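Local coordinates for type II restriction enzyme MUNI (PDB 1D02), which cuts double-stranded DNA as a homodimeric endonuclease at the sequence 5'-CAATTG-3', cleaving after the cytosine of each strand and leaving 5'-phosphates, at a contact of chain A with DNA and the interface of chains A and B. Numbering follows the deposited sequence. Chains: chain A/B, Type II restriction enzyme MUNI.

Contact 1: a contact of chain A with DNA. Residues chain A 115-118. With nucleotides of chain C; nucleotides of chain D.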
ATOM      1  N   ARG A 115      10.956 -10.967   9.643  1.00  7.69           N
ATOM      2  CA  ARG A 115       9.725 -10.393  10.197  1.00  7.69           C
ATOM      3  C   ARG A 115       9.401  -8.956   9.774  1.00  7.87           C
ATOM      4  O   ARG A 115       8.296  -8.487  10.039  1.00  7.69           O
ATOM      5  CB  ARG A 115       9.764 -10.425  11.733  1.00  8.02           C
ATOM      6  CG  ARG A 115      10.749  -9.396  12.332  1.00  7.69           C
ATOM      7  CD  ARG A 115      10.851  -9.561  13.857  1.00  7.69           C
ATOM      8  NE  ARG A 115      11.640  -8.491  14.470  1.00  8.20           N
ATOM      9  CZ  ARG A 115      12.967  -8.441  14.468  1.00 11.32           C
ATOM     10  NH1 ARG A 115      13.673  -9.408  13.877  1.00  9.35           N
ATOM     11  NH2 ARG A 115      13.589  -7.424  15.071  1.00 11.00           N
ATOM     12  N   GLY A 116      10.352  -8.256   9.156  1.00  7.69           N
ATOM     13  CA  GLY A 116      10.122  -6.869   8.775  1.00  7.69           C
ATOM     14  C   GLY A 116       8.975  -6.711   7.795  1.00  8.07           C
ATOM     15  O   GLY A 116       8.744  -7.618   7.004  1.00  7.69           O
ATOM     16  N   ASN A 117       8.307  -5.554   7.810  1.00  7.69           N
ATOM     17  CA  ASN A 117       7.168  -5.318   6.925  1.00  7.69           C
ATOM     18  C   ASN A 117       7.203  -3.943   6.258  1.00  8.10           C
ATOM     19  O   ASN A 117       6.225  -3.523   5.646  1.00  7.69           O
ATOM     20  CB  ASN A 117       5.862  -5.471   7.731  1.00  7.69           C
ATOM     21  CG  ASN A 117       5.825  -4.567   8.951  1.00  7.69           C
ATOM     22  OD1 ASN A 117       6.777  -3.813   9.208  1.00  7.69           O
ATOM     23  ND2 ASN A 117       4.738  -4.635   9.714  1.00  7.69           N
ATOM     24  N   ALA A 118       8.329  -3.238   6.375  1.00  7.69           N
ATOM     25  CA  ALA A 118       8.428  -1.908   5.775  1.00  7.69           C
ATOM     26  C   ALA A 118       8.178  -1.902   4.259  1.00  7.69           C
ATOM     27  O   ALA A 118       7.726  -0.882   3.702  1.00  7.69           O
ATOM     28  CB  ALA A 118       9.801  -1.291   6.088  1.00  7.81           C
TER
ATOM     29  P    DC C   3       0.397  -8.770   9.867  1.00  7.69           P
ATOM     30  OP1  DC C   3      -1.001  -8.497   9.469  1.00  7.69           O
ATOM     31  OP2  DC C   3       1.461  -8.739   8.846  1.00  8.02           O
ATOM     32  O5'  DC C   3       0.750  -7.725  11.017  1.00  7.69           O
ATOM     33  C5'  DC C   3      -0.083  -7.644  12.164  1.00  7.69           C
ATOM     34  C4'  DC C   3       0.284  -6.443  12.997  1.00  7.69           C
ATOM     35  O4'  DC C   3       1.577  -6.656  13.620  1.00  7.69           O
ATOM     36  C3'  DC C   3       0.371  -5.096  12.276  1.00  7.69           C
ATOM     37  O3'  DC C   3      -0.157  -4.138  13.197  1.00  7.92           O
ATOM     38  C2'  DC C   3       1.869  -4.918  12.072  1.00  7.69           C
ATOM     39  C1'  DC C   3       2.451  -5.576  13.324  1.00  7.69           C
ATOM     40  N1   DC C   3       3.810  -6.131  13.141  1.00  7.69           N
ATOM     41  C2   DC C   3       4.827  -5.762  14.048  1.00  8.19           C
ATOM     42  O2   DC C   3       4.550  -5.007  14.986  1.00  8.61           O
ATOM     43  N3   DC C   3       6.081  -6.241  13.873  1.00  7.69           N
ATOM     44  C4   DC C   3       6.353  -7.050  12.849  1.00  7.69           C
ATOM     45  N4   DC C   3       7.638  -7.464  12.698  1.00  8.05           N
ATOM     46  C5   DC C   3       5.343  -7.465  11.922  1.00  7.69           C
ATOM     47  C6   DC C   3       4.092  -6.982  12.105  1.00  7.69           C
ATOM     48  P    DA C   4      -0.133  -2.559  12.881  1.00  8.01           P
ATOM     49  OP1  DA C   4      -1.441  -2.040  13.352  1.00  8.35           O
ATOM     50  OP2  DA C   4       0.337  -2.248  11.505  1.00  7.69           O
ATOM     51  O5'  DA C   4       0.972  -2.051  13.908  1.00  7.69           O
ATOM     52  C5'  DA C   4       0.856  -2.322  15.298  1.00  8.76           C
ATOM     53  C4'  DA C   4       1.899  -1.538  16.062  1.00  8.19           C
ATOM     54  O4'  DA C   4       3.225  -2.035  15.772  1.00  8.36           O
ATOM     55  C3'  DA C   4       1.935  -0.049  15.750  1.00  8.06           C
ATOM     56  O3'  DA C   4       2.209   0.648  16.971  1.00  9.84           O
ATOM     57  C2'  DA C   4       3.070   0.075  14.737  1.00  9.60           C
ATOM     58  C1'  DA C   4       4.031  -1.023  15.175  1.00  8.88           C
ATOM     59  N9   DA C   4       4.809  -1.671  14.113  1.00  8.62           N
ATOM     60  C8   DA C   4       4.332  -2.295  12.984  1.00  8.09           C
ATOM     61  N7   DA C   4       5.262  -2.894  12.279  1.00  7.69           N
ATOM     62  C5   DA C   4       6.434  -2.630  12.973  1.00  9.42           C
ATOM     63  C6   DA C   4       7.769  -3.034  12.765  1.00  7.78           C
ATOM     64  N6   DA C   4       8.158  -3.812  11.754  1.00  7.69           N
ATOM     65  N1   DA C   4       8.698  -2.622  13.660  1.00 10.09           N
ATOM     66  C2   DA C   4       8.302  -1.855  14.684  1.00  7.69           C
ATOM     67  N3   DA C   4       7.082  -1.416  14.990  1.00  9.57           N
ATOM     68  C4   DA C   4       6.178  -1.852  14.088  1.00  7.81           C
ATOM     69  P    DA C   5       1.772   2.188  17.138  1.00 15.01           P
ATOM     70  OP1  DA C   5       2.057   2.484  18.560  1.00 13.59           O
ATOM     71  OP2  DA C   5       0.418   2.397  16.605  1.00 11.96           O
ATOM     72  O5'  DA C   5       2.735   2.989  16.136  1.00 13.11           O
ATOM     73  C5'  DA C   5       3.911   3.606  16.585  1.00 13.28           C
ATOM     74  C4'  DA C   5       4.748   4.085  15.420  1.00 10.81           C
ATOM     75  O4'  DA C   5       5.229   2.960  14.656  1.00  9.00           O
ATOM     76  C3'  DA C   5       4.170   5.083  14.402  1.00  9.26           C
ATOM     77  O3'  DA C   5       5.082   6.176  14.275  1.00  9.19           O
ATOM     78  C2'  DA C   5       4.259   4.323  13.080  1.00  8.01           C
ATOM     79  C1'  DA C   5       5.458   3.425  13.349  1.00  7.99           C
ATOM     80  N9   DA C   5       5.639   2.264  12.481  1.00  7.92           N
ATOM     81  C8   DA C   5       4.673   1.496  11.877  1.00  7.78           C
ATOM     82  N7   DA C   5       5.154   0.517  11.157  1.00  7.69           N
ATOM     83  C5   DA C   5       6.525   0.644  11.282  1.00  7.69           C
ATOM     84  C6   DA C   5       7.606  -0.097  10.744  1.00  7.69           C
ATOM     85  N6   DA C   5       7.456  -1.157   9.941  1.00  7.69           N
ATOM     86  N1   DA C   5       8.861   0.300  11.057  1.00  7.69           N
ATOM     87  C2   DA C   5       9.006   1.367  11.851  1.00  7.80           C
ATOM     88  N3   DA C   5       8.073   2.138  12.416  1.00  7.69           N
ATOM     89  C4   DA C   5       6.842   1.717  12.093  1.00  8.13           C
TER
ATOM     90  P    DA D   5      17.454   1.336   2.576  1.00 14.48           P
ATOM     91  OP1  DA D   5      18.888   1.373   2.959  1.00 15.57           O
ATOM     92  OP2  DA D   5      17.080   0.787   1.273  1.00 13.81           O
ATOM     93  O5'  DA D   5      16.540   0.507   3.604  1.00 13.68           O
ATOM     94  C5'  DA D   5      16.995   0.107   4.880  1.00 13.53           C
ATOM     95  C4'  DA D   5      15.852  -0.461   5.710  1.00 10.84           C
ATOM     96  O4'  DA D   5      14.868   0.566   5.956  1.00  9.38           O
ATOM     97  C3'  DA D   5      15.058  -1.716   5.297  1.00  9.83           C
ATOM     98  O3'  DA D   5      15.084  -2.626   6.400  1.00  7.69           O
ATOM     99  C2'  DA D   5      13.612  -1.226   5.238  1.00  8.42           C
ATOM    100  C1'  DA D   5      13.647  -0.081   6.236  1.00  7.97           C
ATOM    101  N9   DA D   5      12.582   0.923   6.140  1.00  7.69           N
ATOM    102  C8   DA D   5      11.927   1.378   5.018  1.00  7.69           C
ATOM    103  N7   DA D   5      11.023   2.300   5.278  1.00  7.69           N
ATOM    104  C5   DA D   5      11.080   2.453   6.658  1.00  7.69           C
ATOM    105  C6   DA D   5      10.348   3.267   7.564  1.00  7.69           C
ATOM    106  N6   DA D   5       9.361   4.112   7.200  1.00  7.69           N
ATOM    107  N1   DA D   5      10.654   3.173   8.881  1.00  7.69           N
ATOM    108  C2   DA D   5      11.619   2.311   9.255  1.00  7.69           C
ATOM    109  N3   DA D   5      12.363   1.495   8.502  1.00  8.16           N
ATOM    110  C4   DA D   5      12.039   1.617   7.200  1.00  7.69           C
ATOM    111  P    DT D   6      16.244  -3.734   6.514  1.00  8.63           P
ATOM    112  OP1  DT D   6      17.354  -3.306   5.641  1.00  7.69           O
ATOM    113  OP2  DT D   6      15.630  -5.091   6.335  1.00  8.68           O
ATOM    114  O5'  DT D   6      16.667  -3.606   8.034  1.00  8.08           O
ATOM    115  C5'  DT D   6      17.491  -2.515   8.414  1.00  8.58           C
ATOM    116  C4'  DT D   6      16.981  -1.862   9.670  1.00  9.10           C
ATOM    117  O4'  DT D   6      15.728  -1.190   9.401  1.00  9.65           O
ATOM    118  C3'  DT D   6      16.671  -2.871  10.758  1.00  8.44           C
ATOM    119  O3'  DT D   6      17.757  -2.998  11.647  1.00  8.08           O
ATOM    120  C2'  DT D   6      15.451  -2.310  11.473  1.00 10.91           C
ATOM    121  C1'  DT D   6      14.906  -1.205  10.571  1.00  9.54           C
ATOM    122  N1   DT D   6      13.525  -1.560  10.147  1.00  7.90           N
ATOM    123  C2   DT D   6      12.439  -0.934  10.739  1.00  9.42           C
ATOM    124  O2   DT D   6      12.537  -0.050  11.593  1.00  8.68           O
ATOM    125  N3   DT D   6      11.212  -1.377  10.292  1.00  7.69           N
ATOM    126  C4   DT D   6      10.962  -2.350   9.334  1.00  7.71           C
ATOM    127  O4   DT D   6       9.781  -2.645   9.045  1.00  8.55           O
ATOM    128  C5   DT D   6      12.147  -2.952   8.745  1.00  7.86           C
ATOM    129  C7   DT D   6      11.985  -4.000   7.684  1.00  7.69           C
ATOM    130  C6   DT D   6      13.352  -2.530   9.177  1.00  8.22           C
ATOM    131  P    DT D   7      17.872  -4.298  12.543  1.00 12.10           P
ATOM    132  OP1  DT D   7      19.351  -4.422  12.800  1.00 10.43           O
ATOM    133  OP2  DT D   7      17.107  -5.435  11.986  1.00  9.05           O
ATOM    134  O5'  DT D   7      17.143  -3.878  13.885  1.00  8.60           O
ATOM    135  C5'  DT D   7      17.496  -2.685  14.574  1.00 10.48           C
ATOM    136  C4'  DT D   7      16.511  -2.439  15.689  1.00 12.26           C
ATOM    137  O4'  DT D   7      15.176  -2.301  15.134  1.00 10.45           O
ATOM    138  C3'  DT D   7      16.404  -3.548  16.731  1.00 10.33           C
ATOM    139  O3'  DT D   7      16.105  -2.887  17.951  1.00 14.18           O
ATOM    140  C2'  DT D   7      15.231  -4.383  16.231  1.00 12.02           C
ATOM    141  C1'  DT D   7      14.322  -3.314  15.645  1.00  9.81           C
ATOM    142  N1   DT D   7      13.424  -3.743  14.556  1.00  8.93           N
ATOM    143  C2   DT D   7      12.144  -3.225  14.565  1.00  9.10           C
ATOM    144  O2   DT D   7      11.739  -2.461  15.422  1.00  9.72           O
ATOM    145  N3   DT D   7      11.347  -3.643  13.526  1.00  9.69           N
ATOM    146  C4   DT D   7      11.682  -4.491  12.504  1.00  7.95           C
ATOM    147  O4   DT D   7      10.826  -4.778  11.647  1.00  7.69           O
ATOM    148  C5   DT D   7      13.040  -4.995  12.540  1.00  7.82           C
ATOM    149  C7   DT D   7      13.502  -5.909  11.448  1.00  8.88           C
ATOM    150  C6   DT D   7      13.834  -4.609  13.561  1.00  9.07           C
TER
HETATM  151  O   HOH W   1       2.388  -6.032   8.644  1.00  7.98           O
HETATM  152  O   HOH W   2      16.259  -7.182  13.972  1.00 16.07           O
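A:Asn117 turns its side-chain amide toward the Hoogsteen edge of DA4 of chain C in the major groove. ND2 of A:Asn117 donates to N7 of DA4 at 3.1 Å, with N7 almost in the amide plane, while OD1 accepts from the 6-amino N6 of DA4 at 2.9 Å, that donor sitting well above the plane. With donor and acceptor side by side, asparagine matches adenine's N7 and N6. CG lies between the backbone N and carbonyl carbon (chi1 55°), which carries the amide to the base. ND2 reaches OP2 of DC3 of chain C through a water.

A:Arg115 reads the neighbouring base with its backbone: N4 of DC3 donates to its carbonyl O at 2.9 Å, from above the carbonyl plane. Its side chain, extended from CG to NE, lays the guanidinium over the methyl C7 of DT7 of chain D, and NH2 reaches that nucleotide's OP2 through another water. A:Gly116, without a side chain, brings CA to 3.6 Å from the methyl C7 of DT6 of chain D. The small A:Ala118 places CB over the five-membered ring of DA5 of chain D. The site reads the C and first A of the half-site by hydrogen bonds, and packing on the second A-T pair may add specificity.

Contact 2: the interface of chains A and B. Residues chain A 105, 160-161; chain B 69, 71, 78.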
ATOM      1  N   TRP A 105      14.298 -14.087   5.750  1.00  7.69           N
ATOM      2  CA  TRP A 105      14.550 -15.389   6.332  1.00  7.69           C
ATOM      3  C   TRP A 105      15.159 -16.234   5.228  1.00  7.78           C
ATOM      4  O   TRP A 105      14.493 -16.557   4.225  1.00  7.69           O
ATOM      5  CB  TRP A 105      13.222 -15.951   6.850  1.00  7.69           C
ATOM      6  CG  TRP A 105      13.186 -17.395   7.250  1.00  7.69           C
ATOM      7  CD1 TRP A 105      14.183 -18.130   7.817  1.00  7.89           C
ATOM      8  CD2 TRP A 105      12.038 -18.257   7.162  1.00  7.69           C
ATOM      9  NE1 TRP A 105      13.716 -19.410   8.104  1.00  8.52           N
ATOM     10  CE2 TRP A 105      12.409 -19.506   7.706  1.00  8.93           C
ATOM     11  CE3 TRP A 105      10.734 -18.085   6.675  1.00  8.66           C
ATOM     12  CZ2 TRP A 105      11.518 -20.583   7.777  1.00  7.82           C
ATOM     13  CZ3 TRP A 105       9.846 -19.154   6.745  1.00  7.69           C
ATOM     14  CH2 TRP A 105      10.245 -20.385   7.290  1.00  7.93           C
ATOM     15  N   PRO A 160      11.197 -17.410   1.610  1.00  7.69           N
ATOM     16  CA  PRO A 160      10.044 -18.202   1.140  1.00  7.69           C
ATOM     17  C   PRO A 160       8.680 -17.613   1.430  1.00  7.69           C
ATOM     18  O   PRO A 160       7.718 -17.839   0.684  1.00  7.69           O
ATOM     19  CB  PRO A 160      10.237 -19.551   1.842  1.00  7.69           C
ATOM     20  CG  PRO A 160      10.926 -19.151   3.133  1.00  7.69           C
ATOM     21  CD  PRO A 160      11.958 -18.160   2.632  1.00  8.37           C
ATOM     22  N   LYS A 161       8.608 -16.862   2.525  1.00  7.69           N
ATOM     23  CA  LYS A 161       7.358 -16.244   2.947  1.00  7.69           C
ATOM     24  C   LYS A 161       7.154 -14.920   2.214  1.00  7.69           C
ATOM     25  O   LYS A 161       6.097 -14.678   1.635  1.00  7.69           O
ATOM     26  CB  LYS A 161       7.374 -16.005   4.467  1.00  7.69           C
ATOM     27  CG  LYS A 161       6.084 -15.381   5.009  1.00  7.69           C
ATOM     28  CD  LYS A 161       6.146 -15.090   6.520  1.00  7.69           C
ATOM     29  CE  LYS A 161       6.493 -16.321   7.349  1.00  7.69           C
ATOM     30  NZ  LYS A 161       6.418 -16.030   8.849  1.00  7.69           N
TER
ATOM     31  N   PRO B  69      12.813 -23.759   3.062  1.00  8.91           N
ATOM     32  CA  PRO B  69      12.887 -24.455   4.343  1.00  8.09           C
ATOM     33  C   PRO B  69      12.280 -25.845   4.323  1.00  8.83           C
ATOM     34  O   PRO B  69      11.338 -26.141   3.573  1.00  8.68           O
ATOM     35  CB  PRO B  69      12.177 -23.508   5.301  1.00  8.74           C
ATOM     36  CG  PRO B  69      11.191 -22.773   4.382  1.00  9.15           C
ATOM     37  CD  PRO B  69      12.043 -22.509   3.173  1.00  8.89           C
ATOM     38  N   ILE B  71      10.064 -27.612   5.659  1.00  8.51           N
ATOM     39  CA  ILE B  71       8.802 -27.686   6.350  1.00  9.42           C
ATOM     40  C   ILE B  71       7.738 -28.042   5.333  1.00  9.32           C
ATOM     41  O   ILE B  71       7.978 -28.026   4.125  1.00 10.43           O
ATOM     42  CB  ILE B  71       8.441 -26.361   7.012  1.00  9.64           C
ATOM     43  CG1 ILE B  71       8.302 -25.284   5.936  1.00 11.03           C
ATOM     44  CG2 ILE B  71       9.475 -26.023   8.092  1.00 10.82           C
ATOM     45  CD1 ILE B  71       7.926 -23.908   6.488  1.00 12.25           C
ATOM     46  N   TRP B  78       0.536 -18.917   6.756  1.00  7.69           N
ATOM     47  CA  TRP B  78       1.153 -17.589   6.694  1.00  7.69           C
ATOM     48  C   TRP B  78       0.097 -16.640   6.144  1.00  7.69           C
ATOM     49  O   TRP B  78      -0.463 -16.854   5.066  1.00  7.69           O
ATOM     50  CB  TRP B  78       2.380 -17.559   5.767  1.00  7.69           C
ATOM     51  CG  TRP B  78       3.536 -18.387   6.241  1.00  7.69           C
ATOM     52  CD1 TRP B  78       3.835 -18.730   7.535  1.00  7.93           C
ATOM     53  CD2 TRP B  78       4.572 -18.926   5.429  1.00  7.69           C
ATOM     54  NE1 TRP B  78       5.014 -19.452   7.574  1.00  7.69           N
ATOM     55  CE2 TRP B  78       5.484 -19.586   6.293  1.00  7.69           C
ATOM     56  CE3 TRP B  78       4.827 -18.916   4.047  1.00  7.69           C
ATOM     57  CZ2 TRP B  78       6.631 -20.223   5.821  1.00  8.13           C
ATOM     58  CZ3 TRP B  78       5.971 -19.553   3.580  1.00  7.80           C
ATOM     59  CH2 TRP B  78       6.859 -20.198   4.469  1.00  7.69           C
TER
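A:Lys161 lies across one face of the B:Trp78 indole, an aliphatic chain against an aromatic plane. CG is anti to the backbone N (chi1 -179°), and the chain follows the ring from its six-membered to its five-membered part. CB of A:Lys161 sits over the six-membered ring of B:Trp78, 4.0 Å from its centroid. CG passes near CE3 and the fusion atom CD2. A bend at chi3 (-55°) then brings CE down over the five-membered ring, 3.4 Å from its centroid. At the tip, the amine NZ of A:Lys161 stays 3.9 Å from NE1 of B:Trp78, without a hydrogen bond to it. Lysine suits this place because its methylenes can cover a ring while its amine remains above the rim.

The far rim of the same indole meets a second tryptophan. CZ2 of B:Trp78 lies in the plane of the A:Trp105 ring, at its edge, 3.5 Å from CZ3, and the two side chains cross at about a right angle. A:Pro160 supports A:Trp105 from within its own chain, with CG over one indole face. That CG also touches CD of B:Pro69 at 3.5 Å, a contact of two rigid, compact rings. B:Pro69 CG reaches CH2 of A:Trp105, and B:Ile71 lies at the margin. This apolar patch, repeated by the two-fold axis, probably helps hold together the homodimer that encloses the DNA.

Contact 3: a contact of chain A with DNA. Residues chain A 50, 77-79. With nucleotides of chain D.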
ATOM      1  N   LYS A  50       5.905  15.491  -8.335  1.00 11.10           N
ATOM      2  CA  LYS A  50       6.119  16.338  -7.159  1.00 12.42           C
ATOM      3  C   LYS A  50       5.006  17.344  -6.828  1.00 12.25           C
ATOM      4  O   LYS A  50       5.080  18.019  -5.800  1.00 12.80           O
ATOM      5  CB  LYS A  50       7.439  17.119  -7.322  1.00 12.62           C
ATOM      6  CG  LYS A  50       8.689  16.403  -6.814  1.00 14.24           C
ATOM      7  CD  LYS A  50       8.713  16.254  -5.262  1.00 16.16           C
ATOM      8  CE  LYS A  50       8.921  17.573  -4.516  1.00 16.47           C
ATOM      9  NZ  LYS A  50       7.629  18.269  -4.231  1.00 15.19           N
ATOM     10  N   GLN A  77       4.191  22.614  -3.723  1.00 18.98           N
ATOM     11  CA  GLN A  77       4.277  21.344  -4.436  1.00 16.63           C
ATOM     12  C   GLN A  77       4.597  20.226  -3.452  1.00 14.48           C
ATOM     13  O   GLN A  77       5.693  20.157  -2.876  1.00 13.60           O
ATOM     14  CB  GLN A  77       5.324  21.393  -5.542  1.00 18.64           C
ATOM     15  CG  GLN A  77       5.109  22.544  -6.496  1.00 23.59           C
ATOM     16  CD  GLN A  77       5.693  22.290  -7.872  1.00 26.10           C
ATOM     17  OE1 GLN A  77       6.627  21.505  -8.032  1.00 27.51           O
ATOM     18  NE2 GLN A  77       5.148  22.975  -8.881  1.00 29.36           N
ATOM     19  N   TRP A  78       3.584  19.395  -3.242  1.00 12.32           N
ATOM     20  CA  TRP A  78       3.647  18.245  -2.349  1.00 11.70           C
ATOM     21  C   TRP A  78       3.298  17.041  -3.203  1.00  9.78           C
ATOM     22  O   TRP A  78       2.233  16.992  -3.792  1.00  8.61           O
ATOM     23  CB  TRP A  78       2.595  18.362  -1.242  1.00 11.62           C
ATOM     24  CG  TRP A  78       2.912  19.343  -0.152  1.00 11.26           C
ATOM     25  CD1 TRP A  78       4.131  19.844   0.181  1.00 11.11           C
ATOM     26  CD2 TRP A  78       1.982  19.892   0.789  1.00 10.76           C
ATOM     27  NE1 TRP A  78       4.028  20.677   1.279  1.00 11.61           N
ATOM     28  CE2 TRP A  78       2.716  20.724   1.670  1.00 10.09           C
ATOM     29  CE3 TRP A  78       0.605  19.758   0.974  1.00  9.16           C
ATOM     30  CZ2 TRP A  78       2.112  21.423   2.721  1.00  9.75           C
ATOM     31  CZ3 TRP A  78       0.001  20.454   2.033  1.00 10.12           C
ATOM     32  CH2 TRP A  78       0.764  21.273   2.888  1.00  8.15           C
ATOM     33  N   GLY A  79       4.192  16.061  -3.263  1.00 10.75           N
ATOM     34  CA  GLY A  79       3.912  14.891  -4.060  1.00  9.88           C
ATOM     35  C   GLY A  79       4.834  13.757  -3.666  1.00 10.04           C
ATOM     36  O   GLY A  79       5.219  13.644  -2.493  1.00 11.45           O
TER
ATOM     37  O5'  DG D   1       8.703  21.010   1.596  1.00 22.04           O
ATOM     38  C5'  DG D   1       9.795  20.821   0.707  1.00 19.67           C
ATOM     39  C4'  DG D   1       9.843  19.459   0.055  1.00 15.22           C
ATOM     40  O4'  DG D   1      11.057  18.786   0.440  1.00 15.32           O
ATOM     41  C3'  DG D   1       8.706  18.504   0.402  1.00 14.69           C
ATOM     42  O3'  DG D   1       8.352  17.813  -0.793  1.00 11.68           O
ATOM     43  C2'  DG D   1       9.318  17.581   1.445  1.00 11.59           C
ATOM     44  C1'  DG D   1      10.778  17.517   1.021  1.00 12.11           C
ATOM     45  N9   DG D   1      11.728  17.332   2.115  1.00 10.45           N
ATOM     46  C8   DG D   1      11.699  17.956   3.338  1.00 11.34           C
ATOM     47  N7   DG D   1      12.701  17.622   4.104  1.00  9.57           N
ATOM     48  C5   DG D   1      13.441  16.730   3.346  1.00 10.24           C
ATOM     49  C6   DG D   1      14.658  16.039   3.653  1.00  9.11           C
ATOM     50  O6   DG D   1      15.353  16.109   4.673  1.00 11.07           O
ATOM     51  N1   DG D   1      15.057  15.210   2.610  1.00 10.12           N
ATOM     52  C2   DG D   1      14.394  15.071   1.428  1.00  8.23           C
ATOM     53  N2   DG D   1      14.955  14.206   0.560  1.00 10.33           N
ATOM     54  N3   DG D   1      13.268  15.720   1.114  1.00  9.99           N
ATOM     55  C4   DG D   1      12.850  16.523   2.120  1.00  9.69           C
ATOM     56  P    DC D   2       7.115  16.802  -0.799  1.00 13.61           P
ATOM     57  OP1  DC D   2       6.571  16.754  -2.176  1.00 13.70           O
ATOM     58  OP2  DC D   2       6.211  17.102   0.340  1.00 14.92           O
ATOM     59  O5'  DC D   2       7.830  15.420  -0.532  1.00 12.95           O
ATOM     60  C5'  DC D   2       8.878  15.040  -1.390  1.00 11.54           C
ATOM     61  C4'  DC D   2       9.499  13.761  -0.911  1.00  8.80           C
ATOM     62  O4'  DC D   2      10.348  14.056   0.219  1.00  9.85           O
ATOM     63  C3'  DC D   2       8.545  12.641  -0.471  1.00  9.90           C
ATOM     64  O3'  DC D   2       8.784  11.564  -1.380  1.00  7.69           O
ATOM     65  C2'  DC D   2       8.951  12.364   0.978  1.00 11.25           C
ATOM     66  C1'  DC D   2      10.367  12.933   1.057  1.00  9.69           C
ATOM     67  N1   DC D   2      10.857  13.387   2.364  1.00  8.82           N
ATOM     68  C2   DC D   2      12.090  12.904   2.810  1.00  9.54           C
ATOM     69  O2   DC D   2      12.720  12.113   2.074  1.00 11.26           O
ATOM     70  N3   DC D   2      12.569  13.310   4.010  1.00  9.08           N
ATOM     71  C4   DC D   2      11.871  14.191   4.733  1.00  8.62           C
ATOM     72  N4   DC D   2      12.378  14.592   5.891  1.00  7.96           N
ATOM     73  C5   DC D   2      10.616  14.708   4.291  1.00  7.90           C
ATOM     74  C6   DC D   2      10.148  14.277   3.117  1.00 10.26           C
TER
HETATM   75  O   HOH W   3       4.218  14.997  -0.107  1.00  8.38           O
HETATM   76  O   HOH W   4       6.611  22.210   1.421  1.00 44.40           O
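A:Lys50 and A:Gly79 grip the same phosphate oxygen, OP1 of DC2 of chain D, and form the tight part of this contact. NZ of A:Lys50 forms a salt bridge and hydrogen bond with OP1 of DC2 at 2.8 Å. Bends at chi2, chi3 and chi4 (-68°, -70° and 89°) fold the long chain back and deliver its amine to OP1. Lysine offers a positive charge that probably helps offset the negative charge of the phosphate. The backbone N of A:Gly79 donates to OP1 of DC2 at 2.7 Å. With no side chain, glycine lets the backbone come close to the DNA.

Around OP2 and the 5' end of the strand, the contact is looser and mediated by water. A:Trp78 brings CD1 of its indole to 3.4 Å from OP2 of DC2, without a hydrogen bond. Its NE1 bonds to a water beside O5' of DG1 of chain D, although the water's modelled approach to that oxygen is too short to trust. A second water links A:Gly79 O to OP2 of DC2, 2.9 Å from each. A:Gln77 contributes little beyond its backbone.

The site clamps a backbone phosphate just 5' of CAATTG and probably aids affinity more than sequence reading. All four residues belong to loops: A:Lys50 lies between strand 40-44 and helix 60-65, and A:Gln77 to A:Gly79 between the 3-10 helix 73-75 and strand 84-88.

Base reading in contact 1 and phosphate gripping in contact 3 are about 27 Å apart between the centres of their C-alpha atoms, and both involve chain D. Contact 2 lies about 14 Å from contact 1 and 39 Å from contact 3. Trp78 serves twice: in chain A it flanks the DNA backbone in contact 3, and in chain B it packs against the partner subunit in contact 2. Because each site recurs in both subunits, the segment around this tryptophan faces DNA and partner alike, plausibly coupling dimer assembly to the grip on DNA flanking the recognition sequence.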